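Local coordinates for putative nucleotidyltransferase (Sulfolobus solfataricus P2, PDB 2RFF), which probably acts as a nucleotidyltransferase, transferring a nucleoside monophosphate from a nucleotide to an acceptor, at residues 17-22 against 53-58. Residues are numbered along the deposited sequence; the frame is centred on the assembly and turned at random.
Sequences KLAKEI and IDILFV
Ala-19 on helix 6-29 meets Ile-53 and Ile-55 of strand 53-59 where the helix packs on the mixed sheet of the alpha/beta nucleotidyltransferase domain. The two short segments run roughly the same way, their axes 30° apart. Ala-19 sits where the backbones come nearest, its CA 7.3 Å from that of Ile-55; its side chain stops at CB, which lets the tip of Ile-55 come up to the helix, with CD1 3.8 Å from the Ala-19 CB. Ile-53, two residues earlier and on the same side of the strand, brings its own CD1 to 4.2 Å from the Ala-19 CB, so two isoleucine tips share one methyl.

One helical turn on, the two branches of Ile-22 divide the work. Its CD1 leans toward CD1 of Ile-55, a looser contact, while its CG2 reaches the ring of Phe-57, the two side chains crossing at about a right angle. Around this buried contact, Phe-101 of strand 98-103 also touches Ala-19, and Ile-78 touches both Ile-22 and Phe-57.

Although the bond to CB of Phe-57 does not point at the helix, CG stands anti to the carbonyl carbon (chi1 -61°), and the ring built on it extends to Ile-22. A flat ring can take methyls on face and edge: Ile-55, also branched, sets CG2 3.7 Å above one face, toward the rim, whereas Ile-22 CG2 lies in the ring plane, 3.9 Å from CZ.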
loop_
_atom_site.group_PDB
_atom_site.type_symbol
_atom_site.label_atom_id
_atom_site.label_comp_id
_atom_site.label_asym_id
_atom_site.label_seq_id
_atom_site.Cartn_x
_atom_site.Cartn_y
_atom_site.Cartn_z
ATOM N N LYS A 17 8.348 -1.486 -6.190
ATOM C CA LYS A 17 9.481 -0.678 -5.775
ATOM C C LYS A 17 9.058 0.779 -5.455
ATOM O O LYS A 17 9.554 1.352 -4.491
ATOM C CB LYS A 17 10.618 -0.814 -6.769
ATOM C CG LYS A 17 11.264 -2.222 -6.737
ATOM C CD LYS A 17 12.362 -2.383 -7.811
ATOM C CE LYS A 17 13.025 -3.766 -7.848
ATOM N NZ LYS A 17 13.983 -3.842 -9.025
ATOM N N LEU A 18 8.135 1.358 -6.232
ATOM C CA LEU A 18 7.594 2.668 -5.932
ATOM C C LEU A 18 6.836 2.650 -4.596
ATOM O O LEU A 18 7.040 3.556 -3.785
ATOM C CB LEU A 18 6.676 3.166 -7.023
ATOM C CG LEU A 18 5.939 4.486 -6.782
ATOM C CD1 LEU A 18 6.891 5.635 -6.447
ATOM C CD2 LEU A 18 5.025 4.773 -7.936
ATOM N N ALA A 19 5.979 1.628 -4.349
ATOM C CA ALA A 19 5.247 1.470 -3.091
ATOM C C ALA A 19 6.246 1.379 -1.929
ATOM O O ALA A 19 6.017 2.003 -0.885
ATOM C CB ALA A 19 4.364 0.286 -3.139
ATOM N N LYS A 20 7.346 0.638 -2.109
ATOM C CA LYS A 20 8.393 0.541 -1.074
ATOM C C LYS A 20 8.945 1.918 -0.711
ATOM O O LYS A 20 9.058 2.242 0.461
ATOM C CB LYS A 20 9.547 -0.397 -1.473
ATOM C CG LYS A 20 10.782 -0.380 -0.522
ATOM C CD LYS A 20 11.848 -1.365 -0.918
ATOM C CE LYS A 20 13.135 -1.205 -0.093
ATOM N NZ LYS A 20 12.990 -1.489 1.369
ATOM N N GLU A 21 9.313 2.724 -1.723
ATOM C CA GLU A 21 9.836 4.073 -1.492
ATOM C C GLU A 21 8.835 4.928 -0.707
ATOM O O GLU A 21 9.202 5.610 0.250
ATOM C CB GLU A 21 10.126 4.791 -2.795
ATOM C CG GLU A 21 11.240 4.272 -3.642
ATOM C CD GLU A 21 11.423 5.109 -4.939
ATOM O OE1 GLU A 21 11.161 6.350 -4.956
ATOM O OE2 GLU A 21 11.843 4.519 -5.948
ATOM N N ILE A 22 7.567 4.880 -1.113
ATOM C CA ILE A 22 6.528 5.658 -0.440
ATOM C C ILE A 22 6.402 5.198 1.012
ATOM O O ILE A 22 6.339 6.043 1.908
ATOM C CB ILE A 22 5.155 5.543 -1.184
ATOM C CG1 ILE A 22 5.252 6.249 -2.561
ATOM C CG2 ILE A 22 3.994 6.145 -0.349
ATOM C CD1 ILE A 22 4.070 5.998 -3.501
ATOM N N ILE A 53 -1.190 0.971 -8.604
ATOM C CA ILE A 53 -0.970 0.109 -7.424
ATOM C C ILE A 53 -1.765 0.794 -6.295
ATOM O O ILE A 53 -1.737 2.021 -6.126
ATOM C CB ILE A 53 0.500 -0.175 -7.073
ATOM C CG1 ILE A 53 0.565 -1.234 -5.967
ATOM C CG2 ILE A 53 1.233 1.071 -6.592
ATOM C CD1 ILE A 53 1.947 -1.864 -5.842
ATOM N N ASP A 54 -2.500 -0.009 -5.535
ATOM C CA ASP A 54 -3.344 0.473 -4.444
ATOM C C ASP A 54 -2.713 0.114 -3.112
ATOM O O ASP A 54 -2.446 -1.067 -2.850
ATOM C CB ASP A 54 -4.722 -0.152 -4.567
ATOM C CG ASP A 54 -5.442 0.273 -5.808
ATOM O OD1 ASP A 54 -5.391 1.458 -6.181
ATOM O OD2 ASP A 54 -6.085 -0.567 -6.450
ATOM N N ILE A 55 -2.506 1.138 -2.276
ATOM C CA ILE A 55 -1.790 1.001 -1.025
ATOM C C ILE A 55 -2.704 1.326 0.134
ATOM O O ILE A 55 -3.283 2.402 0.176
ATOM C CB ILE A 55 -0.564 1.935 -0.986
ATOM C CG1 ILE A 55 0.364 1.675 -2.195
ATOM C CG2 ILE A 55 0.208 1.714 0.347
ATOM C CD1 ILE A 55 1.562 2.619 -2.180
ATOM N N LEU A 56 -2.822 0.388 1.073
ATOM C CA LEU A 56 -3.582 0.571 2.313
ATOM C C LEU A 56 -2.591 0.841 3.439
ATOM O O LEU A 56 -1.788 -0.030 3.766
ATOM C CB LEU A 56 -4.447 -0.649 2.637
ATOM C CG LEU A 56 -5.053 -0.656 4.042
ATOM C CD1 LEU A 56 -5.925 0.576 4.251
ATOM C CD2 LEU A 56 -5.761 -1.968 4.313
ATOM N N PHE A 57 -2.661 2.039 4.020
ATOM C CA PHE A 57 -1.827 2.393 5.166
ATOM C C PHE A 57 -2.670 2.140 6.425
ATOM O O PHE A 57 -3.775 2.688 6.531
ATOM C CB PHE A 57 -1.427 3.858 5.112
ATOM C CG PHE A 57 -0.634 4.248 3.933
ATOM C CD1 PHE A 57 0.729 4.133 3.980
ATOM C CD2 PHE A 57 -1.240 4.741 2.801
ATOM C CE1 PHE A 57 1.510 4.526 2.931
ATOM C CE2 PHE A 57 -0.444 5.165 1.720
ATOM C CZ PHE A 57 0.911 5.035 1.781
ATOM N N VAL A 58 -2.105 1.423 7.379
ATOM C CA VAL A 58 -2.816 1.034 8.627
ATOM C C VAL A 58 -2.047 1.618 9.804
ATOM O O VAL A 58 -0.899 1.277 9.998
ATOM C CB VAL A 58 -3.032 -0.490 8.829
ATOM C CG1 VAL A 58 -3.856 -0.808 10.127
ATOM C CG2 VAL A 58 -3.716 -1.040 7.613
#